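Local coordinates for outer membrane associated protein (Francisella tularensis subsp. tularensis, PDB 6U83) that probably binds the peptidoglycan of the cell wall through this OmpA-like domain, here holding D-alanine, as part of a longer outer-membrane protein that may act as a porin, at residues K33-E36 and G37-L41; K63-Y66 and D67-T70; I111-Q114 and K115-E118. All blocks are in the same frame, centred on the assembly; numbering follows the deposited sequence.

How the contacts relate
Contacts 1 and 2 lie at the surface in loops, contact 1 starting at the end of short strand 33-34, whereas contact 3 comprises two partly buried turns of helix 110-130. Contacts 2 and 3, with centres about 12 Å apart, build two walls of the D-alanine pocket: a beta turn offers a backbone N-H to the ligand, and the helix offers an amide side chain. Tyr112 joins the two walls by a probable hydrogen bond to Asp67. Contact 1 depends on sulfur and aromatic packing beside a disulfide, and its centre is about 26 Å from that of contact 3. It still reaches contact 2, where Asn40 O takes a probable hydrogen bond from Lys63 NZ.

Contact 1: residues K33-E36 and G37-L41; sequences KQCE and GNFNL
Cys35 and Phe39 face each other round the loop that follows strand 33-34, the sulfur of one lying over the ring of the other. Phe39 CB sits 3.5 Å from Glu36 O and also touches Glu36 CG, so the methylene rests against the chain just before the turn. Phe39 CG lies between its own backbone N and carbonyl carbon (chi1 72°), a crowded position that swings the ring back toward Cys35. From there Phe39 CD2 meets Cys35 CB at 3.9 Å. Cys35 SG stands over one face of the ring, displaced toward the CD2 side, 4.1 Å from the Phe39 ring centroid and 16° off the ring normal. Farther out, the ring meets that of Tyr59 with the planes at about 45°. A flat apolar group suits this place because it can receive sulfur on a face while the rest of the side chain packs against Val46, Cys48 and Tyr59.

The chain returns to bring these side chains together by way of Gly37 and Asn38. Asn38 takes a left-handed backbone conformation, which asparagine tolerates better than most residues, and Asn38 O accepts Leu41 N at 3.2 Å, tightening the next turn. Glu36 is suited to the exposed side: its aliphatic CG lies against Phe39 CB, while its extended chain carries the carboxylate along the loop, with OE2 near Phe39 CA.

Cys35 SG is itself bonded to Cys48 SG, in strand 46-52. The arrangement is therefore a cysteine sulfur-aromatic contact built on a disulfide, with the loop after strand 33-34 pinned covalently to the neighbouring strand and an aromatic ring lying against the half-cystine.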
ATOM      1  N   LYS A  33       7.159  -2.209 -11.005  1.00 76.06           N
ATOM      2  CA  LYS A  33       6.912  -3.143 -12.092  1.00 72.00           C
ATOM      3  C   LYS A  33       5.427  -3.463 -12.175  1.00 71.72           C
ATOM      4  O   LYS A  33       4.676  -3.242 -11.228  1.00 74.83           O
ATOM      5  CB  LYS A  33       7.718  -4.428 -11.896  1.00 78.00           C
ATOM      6  CG  LYS A  33       9.167  -4.184 -11.462  1.00 96.89           C
ATOM      7  CD  LYS A  33       9.886  -3.217 -12.408  1.00108.15           C
ATOM      8  CE  LYS A  33      11.405  -3.306 -12.280  1.00105.26           C
ATOM      9  NZ  LYS A  33      12.029  -3.488 -13.627  1.00 96.03           N
ATOM     10  N   GLN A  34       5.007  -3.991 -13.322  1.00 69.58           N
ATOM     11  CA  GLN A  34       3.595  -4.282 -13.531  1.00 70.56           C
ATOM     12  C   GLN A  34       3.131  -5.397 -12.603  1.00 71.21           C
ATOM     13  O   GLN A  34       3.859  -6.360 -12.359  1.00 79.68           O
ATOM     14  CB  GLN A  34       3.348  -4.673 -14.985  1.00 76.42           C
ATOM     15  CG  GLN A  34       1.892  -4.971 -15.300  1.00 73.80           C
ATOM     16  CD  GLN A  34       1.696  -5.436 -16.724  1.00 80.28           C
ATOM     17  OE1 GLN A  34       2.004  -6.577 -17.058  1.00 84.00           O
ATOM     18  NE2 GLN A  34       1.198  -4.548 -17.578  1.00 85.61           N
ATOM     19  N   CYS A  35       1.912  -5.263 -12.079  1.00 71.95           N
ATOM     20  CA  CYS A  35       1.382  -6.255 -11.150  1.00 78.15           C
ATOM     21  C   CYS A  35       1.203  -7.603 -11.840  1.00 78.61           C
ATOM     22  O   CYS A  35       0.643  -7.682 -12.934  1.00 77.38           O
ATOM     23  CB  CYS A  35       0.042  -5.804 -10.558  1.00 86.10           C
ATOM     24  SG  CYS A  35       0.058  -4.314  -9.510  1.00 95.99           S
ATOM     25  N   GLU A  36       1.685  -8.658 -11.192  1.00 85.43           N
ATOM     26  CA  GLU A  36       1.414 -10.033 -11.574  1.00 95.25           C
ATOM     27  C   GLU A  36       0.029 -10.444 -11.087  1.00 89.38           C
ATOM     28  O   GLU A  36      -0.592  -9.773 -10.262  1.00 98.58           O
ATOM     29  CB  GLU A  36       2.472 -10.961 -10.980  1.00110.47           C
ATOM     30  CG  GLU A  36       2.589 -10.823  -9.463  1.00123.68           C
ATOM     31  CD  GLU A  36       3.391 -11.939  -8.807  1.00137.79           C
ATOM     32  OE1 GLU A  36       4.213 -12.582  -9.500  1.00139.63           O
ATOM     33  OE2 GLU A  36       3.193 -12.176  -7.592  1.00141.75           O
ATOM     34  N   GLY A  37      -0.457 -11.568 -11.595  1.00 86.63           N
ATOM     35  CA  GLY A  37      -1.710 -12.099 -11.097  1.00 95.00           C
ATOM     36  C   GLY A  37      -1.647 -12.376  -9.607  1.00101.42           C
ATOM     37  O   GLY A  37      -0.680 -12.980  -9.129  1.00103.09           O
ATOM     38  N   ASN A  38      -2.662 -11.928  -8.861  1.00104.89           N
ATOM     39  CA  ASN A  38      -2.734 -12.122  -7.409  1.00104.30           C
ATOM     40  C   ASN A  38      -1.501 -11.562  -6.707  1.00 98.94           C
ATOM     41  O   ASN A  38      -0.825 -12.255  -5.942  1.00102.62           O
ATOM     42  CB  ASN A  38      -2.926 -13.595  -7.058  1.00112.55           C
ATOM     43  CG  ASN A  38      -4.358 -13.926  -6.750  1.00128.21           C
ATOM     44  OD1 ASN A  38      -5.160 -13.037  -6.462  1.00134.82           O
ATOM     45  ND2 ASN A  38      -4.694 -15.207  -6.799  1.00136.15           N
ATOM     46  N   PHE A  39      -1.209 -10.287  -6.972  1.00 90.83           N
ATOM     47  CA  PHE A  39       0.012  -9.683  -6.455  1.00 95.81           C
ATOM     48  C   PHE A  39      -0.020  -9.499  -4.940  1.00103.53           C
ATOM     49  O   PHE A  39       1.036  -9.311  -4.327  1.00106.73           O
ATOM     50  CB  PHE A  39       0.249  -8.336  -7.133  1.00 91.98           C
ATOM     51  CG  PHE A  39      -0.699  -7.273  -6.686  1.00102.40           C
ATOM     52  CD1 PHE A  39      -0.404  -6.479  -5.582  1.00107.07           C
ATOM     53  CD2 PHE A  39      -1.895  -7.070  -7.357  1.00110.86           C
ATOM     54  CE1 PHE A  39      -1.285  -5.502  -5.152  1.00106.32           C
ATOM     55  CE2 PHE A  39      -2.783  -6.089  -6.940  1.00110.07           C
ATOM     56  CZ  PHE A  39      -2.475  -5.302  -5.834  1.00108.17           C
ATOM     57  N   ASN A  40      -1.199  -9.520  -4.327  1.00106.62           N
ATOM     58  CA  ASN A  40      -1.327  -9.322  -2.889  1.00102.29           C
ATOM     59  C   ASN A  40      -1.136 -10.607  -2.103  1.00109.60           C
ATOM     60  O   ASN A  40      -1.047 -10.554  -0.870  1.00 92.47           O
ATOM     61  CB  ASN A  40      -2.697  -8.728  -2.562  1.00102.44           C
ATOM     62  CG  ASN A  40      -3.831  -9.487  -3.230  1.00115.30           C
ATOM     63  OD1 ASN A  40      -3.615 -10.511  -3.891  1.00119.88           O
ATOM     64  ND2 ASN A  40      -5.053  -8.990  -3.062  1.00117.43           N
ATOM     65  N   LEU A  41      -1.086 -11.754  -2.781  1.00 85.06           N
ATOM     66  CA  LEU A  41      -0.804 -13.012  -2.109  1.00 87.52           C
ATOM     67  C   LEU A  41       0.695 -13.262  -1.958  1.00 91.49           C
ATOM     68  O   LEU A  41       1.106 -14.390  -1.665  1.00 87.23           O
ATOM     69  CB  LEU A  41      -1.483 -14.163  -2.851  1.00 94.51           C
ATOM     70  CG  LEU A  41      -2.898 -14.505  -2.370  1.00 94.80           C
ATOM     71  CD1 LEU A  41      -3.811 -13.272  -2.281  1.00 82.34           C
ATOM     72  CD2 LEU A  41      -3.515 -15.575  -3.258  1.00 99.45           C
TER

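Contact 2: residues K63-Y66 and D67-T70; sequences KFAY and DKAT. With DAL (D-alanine), chain D; EPE (4-(2-hydroxyethyl)-1-piperazine ethanesulfonic acid), chain B.
Ala65 and Lys68 are the ends of a type II beta turn whose third position, so often a glycine or asparagine, is filled by Asp67 in a left-handed conformation (phi 69°). Lys68 N closes the turn by donating to Ala65 O at 3.1 Å, approaching from above the carbonyl plane. The peptide between Tyr66 and Asp67, oriented as in a type II turn, points its N-H at the ligand, and Asp67 N donates a nearly straight bond to O of D-alanine at 2.9 Å (166°). A backbone N-H is thus spent on the ligand carboxylate, to which Arg120 NH2 also bonds.

Tyr66 lines the pocket beside this donor. Its ring swings out beside its own carbonyl carbon (chi1 174°), bringing Tyr66 CE1 to 3.5 Å from CB of D-alanine, an apolar touch suited to a methyl group. At its tip, Tyr66 OH donates to O1S of a HEPES molecule, probably from the crystallisation liquor, at 2.8 Å. The carboxylate of Asp67 divides its work: OD1 makes a probable hydrogen bond with Tyr112 OH, while OD2 accepts one from N4 of the same buffer molecule, which says little about the natural ligand.

Phe64, which is buried, packs against the backbone carbonyls that follow the turn. Its ring lies obliquely to them, with Phe64 CD2 3.2 Å from Thr70 O and Phe64 CE2 3.5 Å from Ala69 O. Arg120 braces the same loop, giving NE to Lys68 O and a weak bond from NH2 to Ala65 O.

The chemistry implies a site made for a carboxylate, gripped by N-H groups of main chain and arginine. Asp67 contributes its backbone N-H and Arg120 its guanidinium, the latter consistent with the arginine by which OmpA-like domains hold the diaminopimelate of peptidoglycan.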
ATOM      1  N   LYS A  63       3.625  -5.464   4.124  1.00 64.63           N
ATOM      2  CA  LYS A  63       3.315  -6.528   5.068  1.00 61.80           C
ATOM      3  C   LYS A  63       4.024  -6.284   6.391  1.00 64.27           C
ATOM      4  O   LYS A  63       5.037  -5.582   6.459  1.00 62.10           O
ATOM      5  CB  LYS A  63       3.729  -7.889   4.504  1.00 75.06           C
ATOM      6  CG  LYS A  63       3.172  -8.170   3.127  1.00 76.48           C
ATOM      7  CD  LYS A  63       1.853  -8.891   3.199  1.00 64.23           C
ATOM      8  CE  LYS A  63       1.061  -8.586   1.960  1.00 62.12           C
ATOM      9  NZ  LYS A  63      -0.171  -9.389   1.893  1.00 75.31           N
ATOM     10  N   PHE A  64       3.480  -6.891   7.448  1.00 48.91           N
ATOM     11  CA  PHE A  64       3.982  -6.738   8.805  1.00 54.23           C
ATOM     12  C   PHE A  64       4.087  -8.090   9.496  1.00 53.23           C
ATOM     13  O   PHE A  64       3.243  -8.974   9.300  1.00 53.11           O
ATOM     14  CB  PHE A  64       3.057  -5.839   9.656  1.00 57.41           C
ATOM     15  CG  PHE A  64       3.050  -4.403   9.254  1.00 55.88           C
ATOM     16  CD1 PHE A  64       2.220  -3.960   8.234  1.00 55.34           C
ATOM     17  CD2 PHE A  64       3.841  -3.477   9.924  1.00 54.87           C
ATOM     18  CE1 PHE A  64       2.179  -2.618   7.888  1.00 58.75           C
ATOM     19  CE2 PHE A  64       3.800  -2.121   9.572  1.00 51.63           C
ATOM     20  CZ  PHE A  64       2.975  -1.702   8.547  1.00 51.83           C
ATOM     21  N   ALA A  65       5.104  -8.229  10.345  1.00 55.59           N
ATOM     22  CA  ALA A  65       5.193  -9.410  11.190  1.00 60.06           C
ATOM     23  C   ALA A  65       4.090  -9.408  12.259  1.00 72.53           C
ATOM     24  O   ALA A  65       3.450  -8.389  12.553  1.00 75.26           O
ATOM     25  CB  ALA A  65       6.564  -9.488  11.862  1.00 59.84           C
ATOM     26  N   TYR A  66       3.893 -10.576  12.858  1.00 65.34           N
ATOM     27  CA  TYR A  66       2.794 -10.792  13.781  1.00 57.58           C
ATOM     28  C   TYR A  66       2.867  -9.825  14.963  1.00 57.28           C
ATOM     29  O   TYR A  66       3.892  -9.729  15.647  1.00 55.07           O
ATOM     30  CB  TYR A  66       2.838 -12.252  14.244  1.00 63.65           C
ATOM     31  CG  TYR A  66       1.834 -12.596  15.312  1.00 65.24           C
ATOM     32  CD1 TYR A  66       0.518 -12.871  14.980  1.00 59.76           C
ATOM     33  CD2 TYR A  66       2.195 -12.623  16.656  1.00 66.23           C
ATOM     34  CE1 TYR A  66      -0.405 -13.187  15.942  1.00 63.64           C
ATOM     35  CE2 TYR A  66       1.271 -12.933  17.644  1.00 62.80           C
ATOM     36  CZ  TYR A  66      -0.034 -13.206  17.278  1.00 66.40           C
ATOM     37  OH  TYR A  66      -0.972 -13.519  18.240  1.00 66.52           O
ATOM     38  N   ASP A  67       1.781  -9.081  15.189  1.00 63.77           N
ATOM     39  CA  ASP A  67       1.606  -8.169  16.322  1.00 60.27           C
ATOM     40  C   ASP A  67       2.507  -6.943  16.237  1.00 66.35           C
ATOM     41  O   ASP A  67       2.665  -6.221  17.236  1.00 66.35           O
ATOM     42  CB  ASP A  67       1.841  -8.886  17.657  1.00 60.13           C
ATOM     43  CG  ASP A  67       1.026  -8.308  18.800  1.00 69.11           C
ATOM     44  OD1 ASP A  67       0.049  -7.569  18.545  1.00 73.52           O
ATOM     45  OD2 ASP A  67       1.374  -8.601  19.967  1.00 72.15           O
ATOM     46  N   LYS A  68       3.111  -6.687  15.078  1.00 71.65           N
ATOM     47  CA  LYS A  68       4.042  -5.586  14.896  1.00 68.53           C
ATOM     48  C   LYS A  68       3.429  -4.496  14.030  1.00 67.47           C
ATOM     49  O   LYS A  68       2.662  -4.768  13.098  1.00 61.73           O
ATOM     50  CB  LYS A  68       5.342  -6.071  14.250  1.00 59.28           C
ATOM     51  CG  LYS A  68       6.151  -6.975  15.162  1.00 54.08           C
ATOM     52  CD  LYS A  68       6.738  -6.205  16.330  1.00 56.37           C
ATOM     53  CE  LYS A  68       7.516  -7.127  17.251  1.00 62.55           C
ATOM     54  NZ  LYS A  68       8.414  -6.366  18.148  1.00 68.86           N
ATOM     55  N   ALA A  69       3.790  -3.255  14.339  1.00 58.82           N
ATOM     56  CA  ALA A  69       3.449  -2.123  13.484  1.00 63.68           C
ATOM     57  C   ALA A  69       4.699  -1.454  12.931  1.00 67.75           C
ATOM     58  O   ALA A  69       4.619  -0.331  12.409  1.00 65.65           O
ATOM     59  CB  ALA A  69       2.595  -1.100  14.238  1.00 54.20           C
ATOM     60  N   THR A  70       5.843  -2.113  13.063  1.00 57.86           N
ATOM     61  CA  THR A  70       7.118  -1.628  12.565  1.00 73.53           C
ATOM     62  C   THR A  70       7.316  -2.020  11.106  1.00 73.35           C
ATOM     63  O   THR A  70       6.944  -3.121  10.695  1.00 73.75           O
ATOM     64  CB  THR A  70       8.239  -2.234  13.403  1.00 83.93           C
ATOM     65  OG1 THR A  70       7.959  -2.006  14.789  1.00 93.62           O
ATOM     66  CG2 THR A  70       9.566  -1.623  13.036  1.00 85.07           C
TER
HETATM   67  N   DAL D 403      -3.785 -10.405  14.433  1.00 51.20           N
HETATM   68  CA  DAL D 403      -2.335 -10.301  14.494  1.00 51.52           C
HETATM   69  CB  DAL D 403      -1.878  -9.992  15.929  1.00 54.50           C
HETATM   70  C   DAL D 403      -1.778  -9.266  13.518  1.00 59.08           C
HETATM   71  O   DAL D 403      -0.578  -8.982  13.578  1.00 66.34           O
HETATM   72  OXT DAL D 403      -2.488  -8.699  12.667  1.00 60.09           O
HETATM   73  N1  EPE B 401      -2.381 -11.526  21.221  1.00 79.01           N
HETATM   74  C2  EPE B 401      -1.095 -11.354  20.547  1.00 76.74           C
HETATM   75  C3  EPE B 401      -0.056 -11.027  21.612  1.00 76.08           C
HETATM   76  N4  EPE B 401      -0.414  -9.855  22.371  1.00 83.28           N
HETATM   77  C5  EPE B 401      -1.822  -9.658  22.711  1.00 85.91           C
HETATM   78  C6  EPE B 401      -2.815 -10.197  21.679  1.00 85.26           C
HETATM   79  C7  EPE B 401       0.594  -9.319  23.275  1.00 92.22           C
HETATM   80  C8  EPE B 401       1.139  -7.944  22.878  1.00 98.75           C
HETATM   81  O8  EPE B 401       0.125  -6.952  22.911  1.00 94.67           O
HETATM   82  C9  EPE B 401      -3.359 -12.188  20.333  1.00 74.05           C
HETATM   83  C10 EPE B 401      -3.931 -11.263  19.257  1.00 76.16           C
HETATM   84  S   EPE B 401      -4.694 -12.226  17.918  1.00 79.03           S
HETATM   85  O1S EPE B 401      -3.650 -13.103  17.396  1.00 85.83           O
HETATM   86  O2S EPE B 401      -5.154 -11.366  16.821  1.00 77.65           O
HETATM   87  O3S EPE B 401      -5.825 -13.020  18.416  1.00 63.04           O

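Contact 3: residues I111-Q114 and K115-E118; sequences IYNQ and KLSE. With DAL (D-alanine), chain D.
Gln114 extends CG away from its backbone N (chi1 170°) and then bends at chi2 (74°), which folds its amide along the helix toward Glu118. There Gln114 NE2, with the acceptor close to the amide plane, donates to Glu118 OE2 at 3.2 Å, meeting it from above the carboxylate plane; the same NE2 has a weak hydrogen bond to Gly142 O. Lys115 NZ reaches Glu118 OE2 in a salt bridge whose hydrogen bond is weak (3.3 Å), so one carboxylate oxygen gathers an amide and an ammonium group.

Ser117 OG, between backbone N and carbonyl carbon (chi1 72°), turns back to donate to Gln114 O at 2.7 Å. Glu118 N reaches that carbonyl from the same face, giving it two donors. A small hydroxyl suits this buried position, where it also accepts a hydrogen bond from Gly144 N.

On the ligand side, Asn113 OD1 accepts a hydrogen bond from the amino group of D-alanine, 2.7 Å from its N, and Phe109 O holds Asn113 ND2. Leu116 CD2 lies 3.5 Å from O of D-alanine and touches Tyr112 CE1 obliquely. Asn113, Leu116, Ser117 and Arg120 fit the NxxLSxxR signature of OmpA-like domains. Helix 110-130 is the crossover of a beta-alpha-beta unit between parallel strands 94-98 and 138-142, and Ser117 ties it to the loop leaving the second strand.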
ATOM      1  N   ILE A 111     -11.160  -5.198  18.952  1.00 68.21           N
ATOM      2  CA  ILE A 111     -10.706  -3.829  19.188  1.00 62.62           C
ATOM      3  C   ILE A 111      -9.186  -3.764  19.216  1.00 64.95           C
ATOM      4  O   ILE A 111      -8.580  -2.836  18.660  1.00 53.75           O
ATOM      5  CB  ILE A 111     -11.312  -3.271  20.481  1.00 66.99           C
ATOM      6  CG1 ILE A 111     -12.843  -3.350  20.402  1.00 69.33           C
ATOM      7  CG2 ILE A 111     -10.826  -1.835  20.688  1.00 64.47           C
ATOM      8  CD1 ILE A 111     -13.554  -2.689  21.528  1.00 67.68           C
ATOM      9  N   TYR A 112      -8.544  -4.746  19.864  1.00 64.13           N
ATOM     10  CA  TYR A 112      -7.091  -4.858  19.820  1.00 60.86           C
ATOM     11  C   TYR A 112      -6.577  -4.763  18.389  1.00 59.61           C
ATOM     12  O   TYR A 112      -5.668  -3.980  18.091  1.00 68.56           O
ATOM     13  CB  TYR A 112      -6.656  -6.185  20.447  1.00 67.79           C
ATOM     14  CG  TYR A 112      -5.154  -6.417  20.473  1.00 63.84           C
ATOM     15  CD1 TYR A 112      -4.471  -6.923  19.362  1.00 63.45           C
ATOM     16  CD2 TYR A 112      -4.423  -6.144  21.620  1.00 55.85           C
ATOM     17  CE1 TYR A 112      -3.087  -7.143  19.405  1.00 59.87           C
ATOM     18  CE2 TYR A 112      -3.073  -6.343  21.664  1.00 67.28           C
ATOM     19  CZ  TYR A 112      -2.409  -6.846  20.559  1.00 64.87           C
ATOM     20  OH  TYR A 112      -1.059  -7.028  20.656  1.00 72.49           O
ATOM     21  N   ASN A 113      -7.142  -5.562  17.489  1.00 59.47           N
ATOM     22  CA  ASN A 113      -6.599  -5.622  16.133  1.00 61.16           C
ATOM     23  C   ASN A 113      -6.991  -4.412  15.309  1.00 69.16           C
ATOM     24  O   ASN A 113      -6.272  -4.037  14.374  1.00 60.97           O
ATOM     25  CB  ASN A 113      -7.070  -6.890  15.449  1.00 52.68           C
ATOM     26  CG  ASN A 113      -6.270  -8.099  15.883  1.00 58.25           C
ATOM     27  OD1 ASN A 113      -5.126  -8.288  15.450  1.00 58.47           O
ATOM     28  ND2 ASN A 113      -6.861  -8.924  16.751  1.00 57.42           N
ATOM     29  N   GLN A 114      -8.131  -3.800  15.633  1.00 66.56           N
ATOM     30  CA  GLN A 114      -8.456  -2.505  15.058  1.00 64.95           C
ATOM     31  C   GLN A 114      -7.377  -1.483  15.396  1.00 56.83           C
ATOM     32  O   GLN A 114      -6.927  -0.718  14.532  1.00 57.78           O
ATOM     33  CB  GLN A 114      -9.823  -2.041  15.580  1.00 72.41           C
ATOM     34  CG  GLN A 114     -10.177  -0.605  15.261  1.00 79.12           C
ATOM     35  CD  GLN A 114     -10.548  -0.406  13.806  1.00 91.70           C
ATOM     36  OE1 GLN A 114     -11.163  -1.276  13.182  1.00 93.34           O
ATOM     37  NE2 GLN A 114     -10.177   0.746  13.254  1.00 93.78           N
ATOM     38  N   LYS A 115      -6.969  -1.435  16.661  1.00 57.28           N
ATOM     39  CA  LYS A 115      -5.948  -0.472  17.050  1.00 62.08           C
ATOM     40  C   LYS A 115      -4.631  -0.811  16.367  1.00 67.14           C
ATOM     41  O   LYS A 115      -3.953   0.068  15.822  1.00 66.38           O
ATOM     42  CB  LYS A 115      -5.798  -0.450  18.571  1.00 55.25           C
ATOM     43  CG  LYS A 115      -6.070   0.903  19.204  1.00 74.23           C
ATOM     44  CD  LYS A 115      -7.452   1.431  18.843  1.00 90.70           C
ATOM     45  CE  LYS A 115      -7.641   2.896  19.259  1.00100.98           C
ATOM     46  NZ  LYS A 115      -8.804   3.497  18.538  1.00 97.31           N
ATOM     47  N   LEU A 116      -4.275  -2.094  16.371  1.00 66.82           N
ATOM     48  CA  LEU A 116      -3.074  -2.546  15.685  1.00 59.94           C
ATOM     49  C   LEU A 116      -3.063  -2.058  14.245  1.00 59.61           C
ATOM     50  O   LEU A 116      -2.087  -1.448  13.788  1.00 57.94           O
ATOM     51  CB  LEU A 116      -3.009  -4.067  15.769  1.00 59.10           C
ATOM     52  CG  LEU A 116      -1.865  -4.746  15.045  1.00 60.43           C
ATOM     53  CD1 LEU A 116      -0.534  -4.076  15.388  1.00 52.29           C
ATOM     54  CD2 LEU A 116      -1.882  -6.234  15.407  1.00 64.95           C
ATOM     55  N   SER A 117      -4.180  -2.241  13.540  1.00 63.46           N
ATOM     56  CA  SER A 117      -4.219  -1.870  12.131  1.00 65.71           C
ATOM     57  C   SER A 117      -4.088  -0.366  11.946  1.00 63.37           C
ATOM     58  O   SER A 117      -3.466   0.094  10.980  1.00 57.79           O
ATOM     59  CB  SER A 117      -5.512  -2.365  11.498  1.00 64.17           C
ATOM     60  OG  SER A 117      -6.583  -1.576  11.962  1.00 61.59           O
ATOM     61  N   GLU A 118      -4.698   0.408  12.839  1.00 52.16           N
ATOM     62  CA  GLU A 118      -4.511   1.853  12.835  1.00 61.95           C
ATOM     63  C   GLU A 118      -3.047   2.216  13.024  1.00 60.07           C
ATOM     64  O   GLU A 118      -2.542   3.136  12.373  1.00 62.34           O
ATOM     65  CB  GLU A 118      -5.351   2.502  13.940  1.00 66.59           C
ATOM     66  CG  GLU A 118      -6.852   2.400  13.743  1.00 78.71           C
ATOM     67  CD  GLU A 118      -7.646   2.975  14.916  1.00100.50           C
ATOM     68  OE1 GLU A 118      -7.401   4.132  15.305  1.00116.45           O
ATOM     69  OE2 GLU A 118      -8.512   2.265  15.465  1.00105.87           O
TER
HETATM   70  N   DAL D 403      -3.785 -10.405  14.433  1.00 51.20           N
HETATM   71  CA  DAL D 403      -2.335 -10.301  14.494  1.00 51.52           C
HETATM   72  CB  DAL D 403      -1.878  -9.992  15.929  1.00 54.50           C
HETATM   73  C   DAL D 403      -1.778  -9.266  13.518  1.00 59.08           C
HETATM   74  O   DAL D 403      -0.578  -8.982  13.578  1.00 66.34           O
HETATM   75  OXT DAL D 403      -2.488  -8.699  12.667  1.00 60.09           O